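Local coordinates for HTH marR-type domain-containing protein (PDB 7DVR) that senses heme, which it binds, and probably acts as a DNA-binding transcription regulator of the MarR family, at residues K75-P83 with Y92-K102. Numbering follows the deposited sequence.
Sequences KNGFIAIVP and YLYLTHLGKQK
Thr96 ties Gly77 and Phe78 to the start of helix 97-117. From its CB, which lies 3.7 Å from Gly77 O, the two branches part. Thr96 CG2 rests 3.7 Å from Ile79 C. Thr96 OG1, placed between the backbone N and the carbonyl carbon (chi1 64°), donates to Gly77 O at 2.6 Å, the donor oxygen lying 22° out of the Gly77 carbonyl plane, and accepts from Gly99 N, the capping bond expected of a residue at the N-cap position. Thr96 N gives Phe78 O a nearly straight bond (3.0 Å, N-H...O 175°), although the donor stands above the carbonyl plane. Phe78 O also receives a CA-H...O contact from Gly99, whose CA sits 3.3 Å away; lacking a side chain, Gly99 permits this closeness. Along the strands, paired bonds between Ala80 and Tyr94 and between Val82 and Tyr92 set the antiparallel register. Ile79, Ile81, Leu93 and Leu95 occupy one side, where Ile79 and Leu93 also touch helix 63-75. On the other, Val82 CB meets the Tyr94 ring edge at CE2 (3.9 Å), and a water bridges Tyr94 OH to Val82 O. A Schellman motif at Gly77 ends helix 63-75 and starts the passage into the hairpin, the wing of the MarR-type winged helix-turn-helix.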
ATOM      1  N   LYS A  75     -19.507 -22.202   8.654  1.00 53.83           N
ATOM      2  CA  LYS A  75     -20.098 -22.158   7.269  1.00 60.28           C
ATOM      3  C   LYS A  75     -19.165 -22.840   6.288  1.00 56.78           C
ATOM      4  O   LYS A  75     -19.601 -23.711   5.514  1.00 58.99           O
ATOM      5  CB  LYS A  75     -20.372 -20.720   6.821  1.00 67.71           C
ATOM      6  CG  LYS A  75     -21.771 -20.224   7.172  1.00 78.52           C
ATOM      7  CD  LYS A  75     -21.940 -18.702   7.256  1.00 83.78           C
ATOM      8  CE  LYS A  75     -23.340 -18.258   7.647  1.00 89.45           C
ATOM      9  NZ  LYS A  75     -24.272 -18.237   6.486  1.00 94.86           N
ATOM     10  N   ASN A  76     -17.896 -22.489   6.322  1.00 52.09           N
ATOM     11  CA  ASN A  76     -16.861 -23.159   5.507  1.00 50.86           C
ATOM     12  C   ASN A  76     -16.567 -24.628   5.874  1.00 50.01           C
ATOM     13  O   ASN A  76     -15.789 -25.249   5.076  1.00 48.84           O
ATOM     14  CB  ASN A  76     -15.578 -22.346   5.561  1.00 50.39           C
ATOM     15  CG  ASN A  76     -15.715 -20.968   4.963  1.00 53.21           C
ATOM     16  OD1 ASN A  76     -15.069 -20.039   5.424  1.00 53.97           O
ATOM     17  ND2 ASN A  76     -16.572 -20.816   3.978  1.00 52.37           N
ATOM     18  N   GLY A  77     -17.081 -25.165   7.003  1.00 50.25           N
ATOM     19  CA  GLY A  77     -16.843 -26.566   7.395  1.00 46.52           C
ATOM     20  C   GLY A  77     -15.469 -26.793   7.991  1.00 42.34           C
ATOM     21  O   GLY A  77     -15.080 -27.947   8.116  1.00 41.21           O
ATOM     22  N   PHE A  78     -14.776 -25.741   8.450  1.00 42.43           N
ATOM     23  CA  PHE A  78     -13.431 -25.931   9.085  1.00 40.30           C
ATOM     24  C   PHE A  78     -13.565 -26.359  10.538  1.00 39.40           C
ATOM     25  O   PHE A  78     -12.692 -27.054  11.039  1.00 39.16           O
ATOM     26  CB  PHE A  78     -12.583 -24.664   9.052  1.00 39.28           C
ATOM     27  CG  PHE A  78     -12.414 -24.090   7.662  1.00 43.44           C
ATOM     28  CD1 PHE A  78     -12.604 -24.902   6.570  1.00 45.15           C
ATOM     29  CD2 PHE A  78     -12.131 -22.756   7.469  1.00 45.60           C
ATOM     30  CE1 PHE A  78     -12.489 -24.404   5.274  1.00 49.63           C
ATOM     31  CE2 PHE A  78     -11.977 -22.256   6.172  1.00 49.60           C
ATOM     32  CZ  PHE A  78     -12.165 -23.079   5.096  1.00 51.39           C
ATOM     33  N   ILE A  79     -14.631 -25.904  11.190  1.00 39.62           N
ATOM     34  CA  ILE A  79     -14.820 -26.157  12.640  1.00 39.06           C
ATOM     35  C   ILE A  79     -16.248 -26.561  12.939  1.00 41.81           C
ATOM     36  O   ILE A  79     -17.096 -26.240  12.132  1.00 43.79           O
ATOM     37  CB  ILE A  79     -14.453 -24.910  13.458  1.00 38.91           C
ATOM     38  CG1 ILE A  79     -15.406 -23.757  13.140  1.00 39.07           C
ATOM     39  CG2 ILE A  79     -12.961 -24.568  13.346  1.00 38.88           C
ATOM     40  CD1 ILE A  79     -15.170 -22.507  14.047  1.00 40.42           C
ATOM     41  N   ALA A  80     -16.493 -27.170  14.113  1.00 42.35           N
ATOM     42  CA  ALA A  80     -17.828 -27.328  14.721  1.00 40.26           C
ATOM     43  C   ALA A  80     -17.839 -26.523  16.034  1.00 40.55           C
ATOM     44  O   ALA A  80     -16.795 -26.358  16.715  1.00 37.69           O
ATOM     45  CB  ALA A  80     -18.100 -28.774  15.013  1.00 43.58           C
ATOM     46  N   ILE A  81     -18.964 -25.886  16.301  1.00 40.17           N
ATOM     47  CA  ILE A  81     -19.143 -24.959  17.459  1.00 43.16           C
ATOM     48  C   ILE A  81     -20.012 -25.741  18.429  1.00 43.62           C
ATOM     49  O   ILE A  81     -21.197 -25.932  18.088  1.00 42.67           O
ATOM     50  CB  ILE A  81     -19.877 -23.641  17.118  1.00 46.97           C
ATOM     51  CG1 ILE A  81     -19.134 -22.710  16.150  1.00 50.52           C
ATOM     52  CG2 ILE A  81     -20.252 -22.914  18.416  1.00 45.64           C
ATOM     53  CD1 ILE A  81     -19.978 -21.541  15.660  1.00 53.66           C
ATOM     54  N   VAL A  82     -19.534 -26.114  19.604  1.00 45.64           N
ATOM     55  CA  VAL A  82     -20.385 -26.963  20.481  1.00 44.35           C
ATOM     56  C   VAL A  82     -20.363 -26.348  21.870  1.00 46.18           C
ATOM     57  O   VAL A  82     -19.304 -26.134  22.459  1.00 42.66           O
ATOM     58  CB  VAL A  82     -19.867 -28.409  20.518  1.00 46.42           C
ATOM     59  CG1 VAL A  82     -20.617 -29.229  21.552  1.00 48.99           C
ATOM     60  CG2 VAL A  82     -19.836 -29.067  19.139  1.00 46.33           C
ATOM     61  N   PRO A  83     -21.507 -25.957  22.426  1.00 44.31           N
ATOM     62  CA  PRO A  83     -21.477 -25.395  23.798  1.00 48.08           C
ATOM     63  C   PRO A  83     -20.848 -26.325  24.854  1.00 49.83           C
ATOM     64  O   PRO A  83     -20.976 -27.559  24.727  1.00 55.08           O
ATOM     65  CB  PRO A  83     -22.951 -25.172  24.073  1.00 46.65           C
ATOM     66  CG  PRO A  83     -23.640 -25.112  22.734  1.00 49.56           C
ATOM     67  CD  PRO A  83     -22.877 -26.101  21.892  1.00 44.68           C
ATOM     68  N   TYR A  92     -17.365 -23.874  22.632  1.00 42.63           N
ATOM     69  CA  TYR A  92     -16.036 -24.352  22.255  1.00 39.90           C
ATOM     70  C   TYR A  92     -16.024 -24.706  20.736  1.00 38.21           C
ATOM     71  O   TYR A  92     -17.078 -25.009  20.157  1.00 43.02           O
ATOM     72  CB  TYR A  92     -15.696 -25.602  23.037  1.00 37.49           C
ATOM     73  CG  TYR A  92     -15.179 -25.380  24.455  1.00 39.47           C
ATOM     74  CD1 TYR A  92     -13.987 -24.684  24.717  1.00 38.26           C
ATOM     75  CD2 TYR A  92     -15.920 -25.859  25.494  1.00 41.53           C
ATOM     76  CE1 TYR A  92     -13.556 -24.430  26.013  1.00 46.00           C
ATOM     77  CE2 TYR A  92     -15.529 -25.565  26.805  1.00 41.05           C
ATOM     78  CZ  TYR A  92     -14.324 -24.922  27.054  1.00 40.65           C
ATOM     79  OH  TYR A  92     -13.984 -24.838  28.390  1.00 43.74           O
ATOM     80  N   LEU A  93     -14.853 -24.538  20.126  1.00 40.05           N
ATOM     81  CA  LEU A  93     -14.523 -24.732  18.714  1.00 38.14           C
ATOM     82  C   LEU A  93     -13.682 -25.998  18.521  1.00 37.08           C
ATOM     83  O   LEU A  93     -12.601 -26.116  19.184  1.00 34.73           O
ATOM     84  CB  LEU A  93     -13.765 -23.511  18.152  1.00 42.01           C
ATOM     85  CG  LEU A  93     -14.293 -22.142  18.603  1.00 40.84           C
ATOM     86  CD1 LEU A  93     -13.706 -20.993  17.874  1.00 43.34           C
ATOM     87  CD2 LEU A  93     -15.758 -22.083  18.333  1.00 41.10           C
ATOM     88  N   TYR A  94     -14.006 -26.804  17.490  1.00 36.45           N
ATOM     89  CA  TYR A  94     -13.248 -28.041  17.206  1.00 33.98           C
ATOM     90  C   TYR A  94     -13.074 -28.155  15.716  1.00 33.92           C
ATOM     91  O   TYR A  94     -14.004 -27.862  14.973  1.00 34.69           O
ATOM     92  CB  TYR A  94     -13.940 -29.310  17.649  1.00 36.10           C
ATOM     93  CG  TYR A  94     -14.334 -29.266  19.113  1.00 35.58           C
ATOM     94  CD1 TYR A  94     -13.430 -29.553  20.141  1.00 39.97           C
ATOM     95  CD2 TYR A  94     -15.576 -28.779  19.464  1.00 38.89           C
ATOM     96  CE1 TYR A  94     -13.787 -29.427  21.481  1.00 40.84           C
ATOM     97  CE2 TYR A  94     -15.957 -28.728  20.834  1.00 38.79           C
ATOM     98  CZ  TYR A  94     -15.063 -29.041  21.832  1.00 42.06           C
ATOM     99  OH  TYR A  94     -15.452 -29.002  23.148  1.00 39.08           O
ATOM    100  N   LEU A  95     -11.861 -28.437  15.369  1.00 33.40           N
ATOM    101  CA  LEU A  95     -11.442 -28.571  13.977  1.00 36.19           C
ATOM    102  C   LEU A  95     -12.103 -29.861  13.471  1.00 34.70           C
ATOM    103  O   LEU A  95     -12.110 -30.937  14.113  1.00 33.13           O
ATOM    104  CB  LEU A  95      -9.911 -28.580  14.080  1.00 40.54           C
ATOM    105  CG  LEU A  95      -9.024 -28.113  12.946  1.00 42.36           C
ATOM    106  CD1 LEU A  95      -9.255 -26.652  12.548  1.00 41.12           C
ATOM    107  CD2 LEU A  95      -7.567 -28.352  13.401  1.00 45.58           C
ATOM    108  N   THR A  96     -12.677 -29.768  12.288  1.00 35.86           N
ATOM    109  CA  THR A  96     -13.243 -30.948  11.568  1.00 36.56           C
ATOM    110  C   THR A  96     -12.187 -31.667  10.703  1.00 38.15           C
ATOM    111  O   THR A  96     -11.044 -31.229  10.639  1.00 37.52           O
ATOM    112  CB  THR A  96     -14.367 -30.467  10.659  1.00 39.74           C
ATOM    113  OG1 THR A  96     -13.812 -29.581   9.661  1.00 39.48           O
ATOM    114  CG2 THR A  96     -15.460 -29.858  11.483  1.00 41.30           C
ATOM    115  N   HIS A  97     -12.540 -32.855  10.170  1.00 36.39           N
ATOM    116  CA  HIS A  97     -11.658 -33.607   9.254  1.00 39.82           C
ATOM    117  C   HIS A  97     -11.188 -32.651   8.172  1.00 37.49           C
ATOM    118  O   HIS A  97      -9.993 -32.598   7.908  1.00 37.98           O
ATOM    119  CB  HIS A  97     -12.440 -34.759   8.607  1.00 38.83           C
ATOM    120  CG  HIS A  97     -11.682 -35.476   7.565  1.00 42.01           C
ATOM    121  ND1 HIS A  97     -10.556 -36.196   7.865  1.00 41.82           N
ATOM    122  CD2 HIS A  97     -11.897 -35.586   6.238  1.00 44.34           C
ATOM    123  CE1 HIS A  97     -10.135 -36.839   6.776  1.00 45.41           C
ATOM    124  NE2 HIS A  97     -10.945 -36.447   5.704  1.00 42.55           N
ATOM    125  N   LEU A  98     -12.119 -31.852   7.694  1.00 37.30           N
ATOM    126  CA  LEU A  98     -11.854 -30.894   6.582  1.00 40.18           C
ATOM    127  C   LEU A  98     -10.976 -29.757   7.092  1.00 39.09           C
ATOM    128  O   LEU A  98     -10.061 -29.342   6.378  1.00 39.17           O
ATOM    129  CB  LEU A  98     -13.152 -30.255   6.072  1.00 40.04           C
ATOM    130  CG  LEU A  98     -12.892 -29.240   4.952  1.00 42.99           C
ATOM    131  CD1 LEU A  98     -12.206 -29.915   3.764  1.00 45.85           C
ATOM    132  CD2 LEU A  98     -14.167 -28.548   4.517  1.00 43.13           C
ATOM    133  N   GLY A  99     -11.168 -29.364   8.342  1.00 35.50           N
ATOM    134  CA  GLY A  99     -10.444 -28.201   8.841  1.00 35.95           C
ATOM    135  C   GLY A  99      -9.036 -28.723   9.001  1.00 36.56           C
ATOM    136  O   GLY A  99      -8.123 -27.981   8.885  1.00 40.28           O
ATOM    137  N   LYS A 100      -8.866 -29.997   9.306  1.00 36.69           N
ATOM    138  CA  LYS A 100      -7.528 -30.569   9.556  1.00 37.38           C
ATOM    139  C   LYS A 100      -6.720 -30.738   8.216  1.00 39.99           C
ATOM    140  O   LYS A 100      -5.465 -30.462   8.125  1.00 41.92           O
ATOM    141  CB  LYS A 100      -7.757 -31.921  10.200  1.00 39.94           C
ATOM    142  CG  LYS A 100      -8.167 -31.922  11.650  1.00 39.78           C
ATOM    143  CD  LYS A 100      -8.494 -33.279  12.171  1.00 40.09           C
ATOM    144  CE  LYS A 100      -8.943 -33.191  13.611  1.00 40.81           C
ATOM    145  NZ  LYS A 100      -9.005 -34.470  14.344  1.00 39.99           N
ATOM    146  N   GLN A 101      -7.355 -31.289   7.218  1.00 42.40           N
ATOM    147  CA  GLN A 101      -6.834 -31.245   5.816  1.00 43.86           C
ATOM    148  C   GLN A 101      -6.410 -29.813   5.419  1.00 46.23           C
ATOM    149  O   GLN A 101      -5.218 -29.614   4.934  1.00 48.63           O
ATOM    150  CB  GLN A 101      -7.943 -31.743   4.879  1.00 46.98           C
ATOM    151  CG  GLN A 101      -8.435 -33.139   5.223  1.00 50.49           C
ATOM    152  CD  GLN A 101      -8.542 -34.045   4.029  1.00 55.96           C
ATOM    153  OE1 GLN A 101      -9.005 -33.618   2.967  1.00 56.15           O
ATOM    154  NE2 GLN A 101      -8.115 -35.294   4.198  1.00 52.60           N
ATOM    155  N   LYS A 102      -7.327 -28.843   5.538  1.00 42.08           N
ATOM    156  CA  LYS A 102      -7.041 -27.433   5.284  1.00 44.77           C
ATOM    157  C   LYS A 102      -5.821 -27.016   6.056  1.00 43.88           C
ATOM    158  O   LYS A 102      -5.083 -26.236   5.534  1.00 43.41           O
ATOM    159  CB  LYS A 102      -8.190 -26.523   5.674  1.00 45.08           C
ATOM    160  CG  LYS A 102      -9.394 -26.644   4.805  1.00 46.86           C
ATOM    161  CD  LYS A 102      -9.094 -26.252   3.370  1.00 47.35           C
ATOM    162  CE  LYS A 102     -10.363 -26.185   2.583  1.00 49.10           C
ATOM    163  NZ  LYS A 102     -10.045 -26.338   1.143  1.00 50.99           N
TER
HETATM  164  O   HOH W   1     -17.887 -28.679  23.916  1.00 42.98           O